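PDB 4PJ2: putative exported protein from Aeromonas hydrophila subsp. hydrophila, which probably inhibits invertebrate-type (i-type) lysozymes in the bacterial periplasm and binds a magnesium ion. Local coordinates for residues E76-V81 / D117-L122; A92-L97 / D104-V109; V19-G24 / G59-L64; G30-R35 / K53-D58; S13-T18 / L97-G102. All coordinates share one frame; numbering follows the deposited sequence.

Contact 1: residues E76-V81 / D117-L122. With MG (magnesium ion), chain G.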
# COMPACT_ATOMS: atom_id res chain seq x y z
N GLU A 76 -20.99 4.62 6.74
CA GLU A 76 -19.99 5.27 5.89
C GLU A 76 -19.25 4.20 5.15
O GLU A 76 -19.22 3.05 5.57
CB GLU A 76 -19.01 6.06 6.76
CG GLU A 76 -19.50 7.42 7.16
CD GLU A 76 -20.78 7.35 7.99
OE1 GLU A 76 -20.73 6.88 9.15
OE2 GLU A 76 -21.84 7.78 7.49
N LEU A 77 -18.65 4.58 4.02
CA LEU A 77 -17.75 3.69 3.31
C LEU A 77 -16.34 3.96 3.74
O LEU A 77 -15.92 5.11 3.77
CB LEU A 77 -17.88 3.94 1.81
CG LEU A 77 -16.85 3.23 0.92
CD1 LEU A 77 -17.01 1.73 0.91
CD2 LEU A 77 -16.92 3.79 -0.49
N ILE A 78 -15.62 2.90 4.06
CA ILE A 78 -14.21 3.01 4.40
C ILE A 78 -13.42 2.20 3.39
O ILE A 78 -13.67 1.02 3.20
CB ILE A 78 -13.90 2.53 5.84
CG1 ILE A 78 -14.74 3.33 6.83
CG2 ILE A 78 -12.39 2.70 6.12
CD1 ILE A 78 -16.01 2.64 7.30
N VAL A 79 -12.48 2.86 2.73
CA VAL A 79 -11.59 2.20 1.78
C VAL A 79 -10.22 2.08 2.44
O VAL A 79 -9.61 3.09 2.79
CB VAL A 79 -11.47 2.98 0.45
CG1 VAL A 79 -10.55 2.25 -0.52
CG2 VAL A 79 -12.85 3.16 -0.19
N VAL A 80 -9.77 0.84 2.63
CA VAL A 80 -8.51 0.57 3.32
C VAL A 80 -7.45 0.20 2.30
O VAL A 80 -7.68 -0.63 1.45
CB VAL A 80 -8.65 -0.59 4.34
CG1 VAL A 80 -7.32 -0.77 5.08
CG2 VAL A 80 -9.78 -0.31 5.31
N VAL A 81 -6.29 0.83 2.43
CA VAL A 81 -5.19 0.66 1.48
C VAL A 81 -3.94 0.21 2.23
O VAL A 81 -3.63 0.76 3.28
CB VAL A 81 -4.91 1.99 0.75
CG1 VAL A 81 -3.70 1.89 -0.19
CG2 VAL A 81 -6.14 2.40 -0.06
N ASP A 117 -6.26 -1.13 14.30
CA ASP A 117 -7.67 -0.97 14.01
C ASP A 117 -7.86 0.34 13.28
O ASP A 117 -7.77 1.42 13.84
CB ASP A 117 -8.45 -1.00 15.33
CG ASP A 117 -9.96 -1.00 15.13
OD1 ASP A 117 -10.44 -0.55 14.09
OD2 ASP A 117 -10.68 -1.47 16.05
N VAL A 118 -8.18 0.24 11.99
CA VAL A 118 -8.35 1.41 11.13
C VAL A 118 -9.59 2.19 11.54
O VAL A 118 -9.62 3.42 11.51
CB VAL A 118 -8.50 0.96 9.66
CG1 VAL A 118 -8.94 2.10 8.76
CG2 VAL A 118 -7.20 0.35 9.17
N ILE A 119 -10.61 1.46 11.95
CA ILE A 119 -11.87 2.09 12.31
C ILE A 119 -11.70 2.93 13.56
O ILE A 119 -12.17 4.05 13.63
CB ILE A 119 -12.97 1.04 12.50
CG1 ILE A 119 -13.25 0.33 11.17
CG2 ILE A 119 -14.23 1.69 13.04
CD1 ILE A 119 -13.73 1.24 10.02
N GLN A 120 -11.00 2.38 14.56
CA GLN A 120 -10.69 3.11 15.78
C GLN A 120 -9.93 4.38 15.44
O GLN A 120 -10.18 5.45 15.98
CB GLN A 120 -9.85 2.23 16.72
CG GLN A 120 -9.39 2.89 18.03
CD GLN A 120 -8.25 2.15 18.73
OE1 GLN A 120 -7.56 1.32 18.12
NE2 GLN A 120 -8.04 2.46 20.00
N ALA A 121 -8.97 4.26 14.52
CA ALA A 121 -8.14 5.40 14.17
C ALA A 121 -8.96 6.50 13.50
O ALA A 121 -8.73 7.69 13.73
CB ALA A 121 -7.01 4.96 13.26
N LEU A 122 -9.93 6.10 12.70
CA LEU A 122 -10.81 7.05 12.02
C LEU A 122 -11.82 7.70 12.96
O LEU A 122 -12.45 8.70 12.59
CB LEU A 122 -11.56 6.34 10.89
CG LEU A 122 -10.78 6.02 9.63
CD1 LEU A 122 -11.51 4.95 8.83
CD2 LEU A 122 -10.57 7.27 8.78
MG MG G . -23.17 7.09 9.50
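Val118, Ile119 and Leu122 of the short helix 118-123 meet Ile78 and Val80 of strand 76-82 through methyl and methylene groups alone. Asp117, just ahead of the helix, takes no part in that packing but is its N-cap: OD1 accepts from Gln120 N at 3.0 Å, the N-H approaching from above the carboxylate plane. A short acid suits this place, since it can turn back and satisfy an amide that the first turn leaves without a backbone acceptor. Val118 follows with its two methyls divided between two strand residues, CG2 lying 4.2 Å from Val80 CG1 and CG1 lying 4.4 Å from Ile78 CG2. Ile119 starts off to one side, yet its longer chain brings CD1 back to 3.8 Å from Ile78 CD1, the two side chains crossing at about a right angle. One turn after Val118, Leu122 runs antiparallel alongside Ile78, and its CD1 reaches Ile78 CG2 at 3.6 Å. Ile78 can serve all three because CG2 stands anti to the backbone N while CG1, carrying CD1, is anti to the carbonyl carbon (chi1 -57°), which spreads its branches. The same strand begins at Glu76, whose OE1 and OE2 both bind the magnesium ion at 2.5 Å, completing a site with Asp68, Asn70, Asp72 and Gln74. Between these two segments the hold is apolar packing; a polar tie to the sheet comes from Asn107 ND2 to Leu122 O, and the segment's polar side chain, Glu76, lies at its metal-binding end.

Contact 2: residues A92-L97 / D104-V109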
# COMPACT_ATOMS: atom_id res chain seq x y z
N ALA A 92 -6.46 4.80 5.13
CA ALA A 92 -7.86 4.62 4.83
C ALA A 92 -8.52 5.96 4.68
O ALA A 92 -8.15 6.94 5.33
CB ALA A 92 -8.56 3.84 5.92
N ASP A 93 -9.53 5.99 3.81
CA ASP A 93 -10.41 7.13 3.65
C ASP A 93 -11.83 6.70 3.98
O ASP A 93 -12.25 5.61 3.60
CB ASP A 93 -10.35 7.65 2.22
CG ASP A 93 -8.97 8.07 1.83
OD1 ASP A 93 -8.47 9.05 2.43
OD2 ASP A 93 -8.37 7.41 0.97
N ALA A 94 -12.55 7.56 4.68
CA ALA A 94 -13.96 7.34 4.96
C ALA A 94 -14.80 8.33 4.16
O ALA A 94 -14.43 9.50 4.02
CB ALA A 94 -14.25 7.47 6.45
N PHE A 95 -15.96 7.86 3.69
CA PHE A 95 -16.89 8.65 2.90
C PHE A 95 -18.29 8.56 3.46
O PHE A 95 -18.74 7.48 3.84
CB PHE A 95 -16.96 8.15 1.45
CG PHE A 95 -15.65 8.16 0.73
CD1 PHE A 95 -15.33 9.16 -0.18
CD2 PHE A 95 -14.75 7.13 0.92
CE1 PHE A 95 -14.13 9.14 -0.84
CE2 PHE A 95 -13.53 7.12 0.27
CZ PHE A 95 -13.23 8.12 -0.61
N THR A 96 -18.98 9.68 3.48
CA THR A 96 -20.42 9.67 3.68
C THR A 96 -21.08 9.54 2.32
O THR A 96 -20.55 10.05 1.32
CB THR A 96 -20.94 10.93 4.39
OG1 THR A 96 -20.42 12.09 3.75
CG2 THR A 96 -20.51 10.92 5.83
N LEU A 97 -22.22 8.83 2.31
CA LEU A 97 -23.01 8.56 1.11
C LEU A 97 -24.48 8.27 1.46
O LEU A 97 -24.80 7.28 2.14
CB LEU A 97 -22.46 7.38 0.31
CG LEU A 97 -21.28 6.58 0.84
CD1 LEU A 97 -21.66 5.78 2.07
CD2 LEU A 97 -20.81 5.66 -0.22
N ASP A 104 -19.52 12.26 -0.07
CA ASP A 104 -18.51 13.21 0.43
C ASP A 104 -17.47 12.50 1.29
O ASP A 104 -17.79 11.52 1.96
CB ASP A 104 -19.18 14.28 1.32
CG ASP A 104 -20.28 15.10 0.61
OD1 ASP A 104 -19.95 16.11 -0.06
OD2 ASP A 104 -21.48 14.77 0.76
N SER A 105 -16.24 12.99 1.31
CA SER A 105 -15.25 12.39 2.18
C SER A 105 -15.56 12.79 3.62
O SER A 105 -16.18 13.83 3.86
CB SER A 105 -13.82 12.78 1.76
OG SER A 105 -13.13 13.46 2.80
N PHE A 106 -15.15 11.95 4.55
CA PHE A 106 -15.46 12.15 5.97
C PHE A 106 -14.17 12.20 6.81
O PHE A 106 -14.13 12.97 7.76
CB PHE A 106 -16.44 11.06 6.44
CG PHE A 106 -16.68 11.06 7.92
CD1 PHE A 106 -17.58 11.94 8.49
CD2 PHE A 106 -16.03 10.15 8.73
CE1 PHE A 106 -17.81 11.94 9.86
CE2 PHE A 106 -16.26 10.14 10.10
CZ PHE A 106 -17.15 11.03 10.66
N ASN A 107 -13.12 11.44 6.45
CA ASN A 107 -11.84 11.45 7.19
C ASN A 107 -10.75 10.64 6.45
O ASN A 107 -11.07 9.91 5.51
CB ASN A 107 -12.08 10.89 8.59
CG ASN A 107 -10.98 11.24 9.59
OD1 ASN A 107 -10.09 12.05 9.32
ND2 ASN A 107 -11.07 10.64 10.76
N HIS A 108 -9.49 10.80 6.86
CA HIS A 108 -8.33 10.06 6.32
C HIS A 108 -7.35 9.71 7.44
O HIS A 108 -7.12 10.53 8.32
CB HIS A 108 -7.62 10.91 5.25
CG HIS A 108 -6.32 10.34 4.76
ND1 HIS A 108 -6.25 9.41 3.74
CD2 HIS A 108 -5.04 10.60 5.11
CE1 HIS A 108 -4.98 9.11 3.51
NE2 HIS A 108 -4.23 9.82 4.33
N VAL A 109 -6.79 8.50 7.41
CA VAL A 109 -5.69 8.13 8.30
C VAL A 109 -4.63 7.43 7.47
O VAL A 109 -4.93 6.90 6.40
CB VAL A 109 -6.16 7.20 9.45
CG1 VAL A 109 -7.14 7.94 10.35
CG2 VAL A 109 -6.77 5.91 8.91
O HOH W 1 -9.95 11.37 2.64
O HOH W 2 -19.01 13.91 5.00
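The imidazole of His108 takes Asp93 at its edge: ND1 donates to OD1 at 2.6 Å, with the oxygen close to the ring plane. The two side chains lie side by side and point the same way, and OD1 is met on its syn side, though 35° out of the carboxylate plane; water 1 donates to it as well. Asp93 OD2 is bonded to Tyr32 and His108 NE2 to Glu110, so the pair belongs to a longer polar chain whose carboxylates would be expected to favour a protonated imidazole. The Phe106 ring has Ala94 CB at its edge, CD2 being 3.9 Å away, while Thr96 CG2 lies near Phe106 CD1. Phe95 rests its CD1 against Ser105 CA. Strands 90-98 and 102-112 form an antiparallel hairpin interrupted by a classic beta bulge, where two residues, Phe106 and Asn107, stand opposite the single Ala94. Ala94 O accepts Phe106 N at 2.6 Å and, weakly, Asn107 N at 3.4 Å. A small alanine suits the position beside the large ring. Asn107 directs ND2 to Leu122 O of helix 118-123. Toward the magnesium site, Thr96 packs on Glu76, and Thr96 N donates to Asp104 O at 2.7 Å.

Contact 3: residues V19-G24 / G59-L64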
# COMPACT_ATOMS: atom_id res chain seq x y z
N VAL A 19 -16.01 0.93 -6.32
CA VAL A 19 -14.67 1.40 -5.98
C VAL A 19 -13.71 0.71 -6.92
O VAL A 19 -13.74 -0.51 -7.06
CB VAL A 19 -14.31 1.07 -4.52
CG1 VAL A 19 -12.90 1.59 -4.21
CG2 VAL A 19 -15.33 1.69 -3.58
N SER A 20 -12.86 1.51 -7.56
CA SER A 20 -11.93 1.02 -8.58
C SER A 20 -10.57 1.65 -8.43
O SER A 20 -10.47 2.83 -8.17
CB SER A 20 -12.40 1.46 -9.97
OG SER A 20 -13.60 0.88 -10.34
N GLU A 21 -9.50 0.87 -8.65
CA GLU A 21 -8.18 1.47 -8.82
C GLU A 21 -8.05 2.07 -10.21
O GLU A 21 -8.68 1.62 -11.16
CB GLU A 21 -7.10 0.41 -8.58
CG GLU A 21 -6.94 0.12 -7.08
CD GLU A 21 -5.97 -1.00 -6.76
OE1 GLU A 21 -5.61 -1.75 -7.68
OE2 GLU A 21 -5.57 -1.15 -5.58
N GLY A 22 -7.22 3.09 -10.34
CA GLY A 22 -7.02 3.71 -11.64
C GLY A 22 -6.41 2.77 -12.68
O GLY A 22 -5.51 1.99 -12.39
N ARG A 23 -6.92 2.85 -13.90
CA ARG A 23 -6.48 1.97 -14.96
C ARG A 23 -5.08 2.33 -15.44
O ARG A 23 -4.73 3.50 -15.58
CB ARG A 23 -7.46 1.99 -16.14
CG ARG A 23 -7.02 1.16 -17.33
CD ARG A 23 -8.18 0.90 -18.26
NE ARG A 23 -7.72 0.21 -19.46
CZ ARG A 23 -8.51 -0.22 -20.43
NH1 ARG A 23 -9.82 -0.04 -20.35
NH2 ARG A 23 -7.99 -0.84 -21.48
N GLY A 24 -4.27 1.30 -15.67
CA GLY A 24 -2.92 1.46 -16.18
C GLY A 24 -1.88 1.84 -15.15
O GLY A 24 -0.72 1.98 -15.46
N GLY A 59 -0.57 2.47 -1.99
CA GLY A 59 -0.53 1.03 -1.96
C GLY A 59 -1.69 0.49 -2.73
O GLY A 59 -2.21 1.14 -3.63
N SER A 60 -2.10 -0.72 -2.38
CA SER A 60 -3.20 -1.42 -3.02
C SER A 60 -4.43 -1.44 -2.11
O SER A 60 -4.30 -1.55 -0.88
CB SER A 60 -2.79 -2.87 -3.28
OG SER A 60 -1.50 -2.95 -3.84
N ILE A 61 -5.61 -1.38 -2.69
CA ILE A 61 -6.81 -1.47 -1.89
C ILE A 61 -6.88 -2.87 -1.32
O ILE A 61 -6.77 -3.87 -2.04
CB ILE A 61 -8.05 -1.19 -2.72
CG1 ILE A 61 -8.03 0.26 -3.21
CG2 ILE A 61 -9.31 -1.47 -1.90
CD1 ILE A 61 -9.24 0.67 -4.04
N LYS A 62 -7.06 -2.93 -0.00
CA LYS A 62 -7.05 -4.17 0.74
C LYS A 62 -8.47 -4.64 1.03
O LYS A 62 -8.75 -5.83 0.94
CB LYS A 62 -6.29 -3.96 2.05
CG LYS A 62 -6.18 -5.21 2.91
CD LYS A 62 -5.75 -4.88 4.35
CE LYS A 62 -5.90 -6.09 5.28
NZ LYS A 62 -5.90 -5.68 6.70
N GLU A 63 -9.35 -3.71 1.39
CA GLU A 63 -10.72 -4.07 1.73
C GLU A 63 -11.61 -2.84 1.78
O GLU A 63 -11.13 -1.71 1.94
CB GLU A 63 -10.77 -4.83 3.06
CG GLU A 63 -10.53 -3.96 4.26
CD GLU A 63 -10.67 -4.74 5.57
OE1 GLU A 63 -9.81 -4.55 6.45
OE2 GLU A 63 -11.63 -5.53 5.73
N LEU A 64 -12.91 -3.08 1.64
CA LEU A 64 -13.93 -2.05 1.80
C LEU A 64 -14.73 -2.43 3.04
O LEU A 64 -15.06 -3.61 3.23
CB LEU A 64 -14.88 -2.03 0.61
CG LEU A 64 -14.21 -1.88 -0.75
CD1 LEU A 64 -15.29 -1.82 -1.82
CD2 LEU A 64 -13.31 -0.65 -0.83
O HOH W 3 -2.75 -2.36 -6.61
O HOH W 4 -5.91 -4.02 -4.81
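Val19 opens the contact by reaching two residues of strand 60-67 with separate methyls. Its CG1 comes to 3.8 Å from Ile61 CD1, and CG2 lies 3.9 Å from Leu64 CD1, the side chains of Val19 and Leu64 overlapping head to tail. The arrangement follows from a first torsion that sets CG1 anti to the backbone N (chi1 -180°) and CG2 anti to the carbonyl carbon. A compact beta-branched residue suits an inward position facing two longer chains. Two residues on, Glu21 also points toward strand 60-67 and does two jobs. Its methylene CG packs 3.9 Å from Ile61 CD1, while the extended chain carries the carboxylate on to the backbone: OE2 accepts Ile61 N at 2.9 Å, nearly straight at the hydrogen (172°). Water 4 donates to the same OE2 and to Ile61 O, so both polar groups of the Ile61 backbone are linked to one acid, directly or through water. Water 3 can donate to OE1 and also bonds Ser60 OG, whose hydroxyl has a further partner in Ala27 O. The two strands belong to different antiparallel sheets, and the axes of segments 19-21 and 60-64 approach to 8.5 Å, a distance for side-chain packing between sheets. Tyr32 of strand 30-37 touches both Val19 and Ile61, Val79 of strand 76-82 lies against Ile61 and Leu64, and Phe5 adjoins this last pair from the loop before strand 6-10.

Contact 4: residues G30-R35 / K53-D58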
# COMPACT_ATOMS: atom_id res chain seq x y z
N GLY A 30 -0.92 5.18 -6.88
CA GLY A 30 -1.77 5.72 -7.93
C GLY A 30 -2.99 6.33 -7.31
O GLY A 30 -2.89 7.16 -6.41
N SER A 31 -4.15 5.92 -7.78
CA SER A 31 -5.42 6.49 -7.36
C SER A 31 -6.45 5.39 -7.24
O SER A 31 -6.28 4.28 -7.72
CB SER A 31 -5.89 7.54 -8.36
OG SER A 31 -6.25 6.92 -9.59
N TYR A 32 -7.57 5.77 -6.66
CA TYR A 32 -8.78 4.99 -6.78
C TYR A 32 -9.94 5.95 -6.87
O TYR A 32 -9.82 7.13 -6.54
CB TYR A 32 -8.94 4.02 -5.61
CG TYR A 32 -9.26 4.67 -4.29
CD1 TYR A 32 -10.57 4.84 -3.89
CD2 TYR A 32 -8.26 5.08 -3.44
CE1 TYR A 32 -10.86 5.39 -2.67
CE2 TYR A 32 -8.54 5.64 -2.22
CZ TYR A 32 -9.84 5.79 -1.83
OH TYR A 32 -10.16 6.33 -0.62
N ASP A 33 -11.08 5.46 -7.34
CA ASP A 33 -12.27 6.27 -7.37
C ASP A 33 -13.42 5.54 -6.71
O ASP A 33 -13.44 4.31 -6.64
CB ASP A 33 -12.64 6.72 -8.78
CG ASP A 33 -12.95 5.58 -9.72
OD1 ASP A 33 -12.02 5.16 -10.46
OD2 ASP A 33 -14.13 5.15 -9.75
N VAL A 34 -14.32 6.35 -6.19
CA VAL A 34 -15.57 5.91 -5.60
C VAL A 34 -16.67 6.56 -6.42
O VAL A 34 -16.66 7.76 -6.61
CB VAL A 34 -15.66 6.39 -4.14
CG1 VAL A 34 -16.99 5.97 -3.55
CG2 VAL A 34 -14.50 5.85 -3.31
N ARG A 35 -17.61 5.76 -6.88
CA ARG A 35 -18.73 6.24 -7.69
C ARG A 35 -20.03 5.81 -7.03
O ARG A 35 -20.16 4.65 -6.65
CB ARG A 35 -18.66 5.70 -9.12
CG ARG A 35 -17.54 6.33 -9.96
CD ARG A 35 -17.40 5.62 -11.27
NE ARG A 35 -17.03 6.41 -12.44
CZ ARG A 35 -15.81 6.59 -12.94
NH1 ARG A 35 -14.73 6.17 -12.30
NH2 ARG A 35 -15.69 7.26 -14.07
N LYS A 53 -15.66 10.48 -6.87
CA LYS A 53 -14.48 11.16 -6.38
C LYS A 53 -13.27 10.30 -6.65
O LYS A 53 -13.34 9.07 -6.56
CB LYS A 53 -14.59 11.41 -4.88
CG LYS A 53 -15.74 12.28 -4.47
CD LYS A 53 -15.54 13.72 -4.84
CE LYS A 53 -16.84 14.50 -4.69
NZ LYS A 53 -16.65 15.94 -4.99
N VAL A 54 -12.14 10.95 -6.95
CA VAL A 54 -10.88 10.26 -7.18
C VAL A 54 -9.90 10.68 -6.09
O VAL A 54 -9.76 11.88 -5.83
CB VAL A 54 -10.28 10.62 -8.56
CG1 VAL A 54 -9.12 9.69 -8.86
CG2 VAL A 54 -11.33 10.53 -9.65
N LEU A 55 -9.25 9.70 -5.47
CA LEU A 55 -8.33 9.95 -4.37
C LEU A 55 -7.01 9.24 -4.63
O LEU A 55 -6.97 8.23 -5.32
CB LEU A 55 -8.90 9.43 -3.06
CG LEU A 55 -9.87 10.37 -2.34
CD1 LEU A 55 -11.23 10.35 -2.99
CD2 LEU A 55 -9.98 10.00 -0.90
N PRO A 56 -5.93 9.74 -4.03
CA PRO A 56 -4.67 9.02 -4.09
C PRO A 56 -4.71 7.72 -3.31
O PRO A 56 -5.46 7.61 -2.33
CB PRO A 56 -3.67 10.00 -3.46
CG PRO A 56 -4.46 10.92 -2.71
CD PRO A 56 -5.83 10.97 -3.26
N ARG A 57 -3.92 6.75 -3.74
CA ARG A 57 -3.71 5.55 -2.94
C ARG A 57 -2.26 5.25 -2.79
O ARG A 57 -1.50 5.17 -3.74
CB ARG A 57 -4.42 4.32 -3.45
CG ARG A 57 -4.07 3.97 -4.83
CD ARG A 57 -4.63 2.61 -5.34
NE ARG A 57 -4.25 2.52 -6.75
CZ ARG A 57 -3.20 1.89 -7.24
NH1 ARG A 57 -2.40 1.17 -6.47
NH2 ARG A 57 -2.96 1.95 -8.54
N ASP A 58 -1.90 5.07 -1.53
CA ASP A 58 -0.54 4.71 -1.19
C ASP A 58 -0.50 3.22 -0.92
O ASP A 58 -0.43 2.76 0.24
CB ASP A 58 -0.05 5.49 0.01
CG ASP A 58 1.35 5.13 0.36
OD1 ASP A 58 2.07 4.60 -0.52
OD2 ASP A 58 1.74 5.37 1.51
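Arg57 and Tyr32 cross obliquely, Arg57 CB lying near the plane of the phenol ring at its edge, 3.9 Å from Tyr32 CD2. They carry the largest buried areas in this antiparallel beta hairpin of strands 30-37 and 49-57, where Tyr32 forms a hydrogen-bonded pair with Leu55 and Gly30 one with Arg57. The Tyr32 ring stands beside Leu55 and points the same way; Leu55 CB sits over one face in a CH-pi contact, 4.2 Å from the ring centroid. Tyrosine suits the place because its ring face takes Leu55 CB while its hydroxyl bonds Asp93 OD2 of the other sheet. Arg57 has CG between the backbone N and the carbonyl carbon (chi1 57°), and from there its chain runs extended to NE across the neighbouring strand. Gly30 lies beneath the guanidinium, with its N 4.0 Å from the plane and over the centre; a CB there would collide with Arg57 NH2. At the charged end, NH2 forms a salt bridge with Glu25 OE1 and bonds the carbonyl oxygen of Pro26, while NH1 bonds that of Gly59. On the other side of the sheet, Val54 CG1 packs 3.9 Å from Ser31 CB, and Asp33 OD2 forms a salt bridge with Arg35 NH1 at 2.8 Å. Arg57 NE donates to Ser31 O at 2.9 Å, the oxygen in the guanidinium plane but the N-H arriving from above the plane of the carbonyl.

Contact 5: residues S13-T18 / L97-G102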
# COMPACT_ATOMS: atom_id res chain seq x y z
N SER A 13 -29.51 2.00 2.14
CA SER A 13 -30.46 2.94 1.55
C SER A 13 -30.98 2.49 0.17
O SER A 13 -31.96 3.03 -0.33
CB SER A 13 -29.77 4.28 1.34
OG SER A 13 -28.76 4.12 0.36
N GLY A 14 -30.30 1.52 -0.44
CA GLY A 14 -30.57 1.15 -1.82
C GLY A 14 -29.62 1.75 -2.83
O GLY A 14 -29.57 1.28 -3.96
N GLN A 15 -28.89 2.80 -2.45
CA GLN A 15 -27.85 3.32 -3.33
C GLN A 15 -26.78 2.28 -3.53
O GLN A 15 -26.64 1.34 -2.73
CB GLN A 15 -27.23 4.59 -2.77
CG GLN A 15 -28.17 5.74 -2.65
CD GLN A 15 -27.44 7.03 -2.30
OE1 GLN A 15 -26.60 7.08 -1.39
NE2 GLN A 15 -27.74 8.08 -3.02
N VAL A 16 -26.00 2.46 -4.58
CA VAL A 16 -24.97 1.51 -4.94
C VAL A 16 -23.67 2.27 -5.14
O VAL A 16 -23.66 3.37 -5.70
CB VAL A 16 -25.35 0.76 -6.22
CG1 VAL A 16 -24.22 -0.11 -6.72
CG2 VAL A 16 -26.62 -0.03 -5.98
N VAL A 17 -22.58 1.69 -4.67
CA VAL A 17 -21.27 2.31 -4.81
C VAL A 17 -20.33 1.33 -5.50
O VAL A 17 -20.39 0.13 -5.28
CB VAL A 17 -20.74 2.82 -3.42
CG1 VAL A 17 -20.38 1.67 -2.50
CG2 VAL A 17 -19.56 3.70 -3.57
N THR A 18 -19.45 1.85 -6.35
CA THR A 18 -18.34 1.08 -6.86
C THR A 18 -17.03 1.75 -6.47
O THR A 18 -16.97 2.96 -6.30
CB THR A 18 -18.38 0.88 -8.37
OG1 THR A 18 -18.16 2.14 -9.00
CG2 THR A 18 -19.70 0.28 -8.83
N LEU A 97 -22.22 8.83 2.31
CA LEU A 97 -23.01 8.56 1.11
C LEU A 97 -24.48 8.27 1.46
O LEU A 97 -24.80 7.28 2.14
CB LEU A 97 -22.46 7.38 0.31
CG LEU A 97 -21.28 6.58 0.84
CD1 LEU A 97 -21.66 5.78 2.07
CD2 LEU A 97 -20.81 5.66 -0.22
N ASN A 98 -25.38 9.10 0.97
CA ASN A 98 -26.80 8.91 1.22
C ASN A 98 -27.64 9.64 0.16
O ASN A 98 -27.13 10.47 -0.60
CB ASN A 98 -27.17 9.37 2.64
CG ASN A 98 -26.77 10.80 2.91
OD1 ASN A 98 -27.34 11.73 2.32
ND2 ASN A 98 -25.80 10.98 3.79
N PRO A 99 -28.93 9.31 0.08
CA PRO A 99 -29.76 9.94 -0.95
C PRO A 99 -29.88 11.46 -0.79
O PRO A 99 -29.97 12.17 -1.79
CB PRO A 99 -31.12 9.27 -0.74
CG PRO A 99 -30.83 7.98 -0.09
CD PRO A 99 -29.64 8.23 0.79
N GLN A 100 -29.87 11.95 0.45
CA GLN A 100 -30.14 13.37 0.71
C GLN A 100 -28.98 14.27 0.30
O GLN A 100 -29.18 15.35 -0.27
CB GLN A 100 -30.47 13.59 2.20
CG GLN A 100 -31.75 12.91 2.68
CD GLN A 100 -31.66 11.39 2.73
OE1 GLN A 100 -30.59 10.82 2.98
NE2 GLN A 100 -32.78 10.73 2.46
N GLU A 101 -27.76 13.82 0.59
CA GLU A 101 -26.59 14.67 0.51
C GLU A 101 -25.63 14.22 -0.58
O GLU A 101 -24.82 15.01 -1.08
CB GLU A 101 -25.84 14.66 1.84
CG GLU A 101 -26.73 14.86 3.07
CD GLU A 101 -27.10 16.31 3.32
OE1 GLU A 101 -26.95 17.13 2.39
OE2 GLU A 101 -27.52 16.62 4.46
N GLY A 102 -25.70 12.94 -0.94
CA GLY A 102 -24.78 12.40 -1.93
C GLY A 102 -23.51 11.84 -1.30
O GLY A 102 -23.55 11.29 -0.21
O HOH W 5 -26.54 5.45 0.74
O HOH W 6 -27.62 11.25 -3.41
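Gln15 lays its amide against the backbone of Asn98 and Pro99 without making a clear direct hydrogen bond to it, and two waters carry the polar connection instead. Its OE1 lies 3.2 Å from Asn98 C, and NE2 is 3.4 Å from Pro99 CA. Water 5 joins three groups: it lies within bonding distance of Gln15 OE1 (2.7 Å), Leu97 O and Ser13 OG, with more acceptors nearby than it has protons. Water 6 accepts from Gln15 NE2 and donates to Asn98 O at 3.0 Å. A glutamine suits this position because its chain, extended beyond CG (chi2 -171°), carries the amide across to the backbone of 98-99 and offers an acceptor and a donor to the two waters. Apolar contacts flank the amide. Ser13 CB is 4.0 Å from Pro99 CD, and deeper in, Val17 CG2 meets Leu97 CD2 at 4.1 Å, their side chains crossing at about a right angle. Both of these aliphatic residues also touch Leu77, so the pair belongs to the packing between the two sheets. Each segment stiffens its own turn. Ser13 OG accepts Gln15 N in an ST turn at 3.1 Å, with Gly14 at a positive phi that suits glycine. Asn98 OD1 accepts Glu101 N at 2.7 Å, and Asn98 packs on Gln74 of the magnesium site. The contact thus sets the turn that leads into strand 16-21 against the Asx motif in the hairpin loop between strands 90-98 and 102-112, at one end of the two facing antiparallel sheets.

From the N terminus, segment 13-18 is the first to open a contact, and it waits until 97-102 for contact 5 to close the longest loop. Inside that loop, 19-24 pairs with 59-64 in contact 3, and contact 4, the hairpin 30-35/53-58, nests within contact 3. Contact 1 opens next, at 76-81, before contact 5 has closed, so these two cross. Contact 2 nests within contact 1 and crosses contact 5, sharing Leu97. Contacts 2 and 4 each knit neighbouring strands within one sheet, contacts 3 and 5 join the two sheets, and contact 1 adds the C-terminal helix to the sheet of strands 60-67 to 102-112.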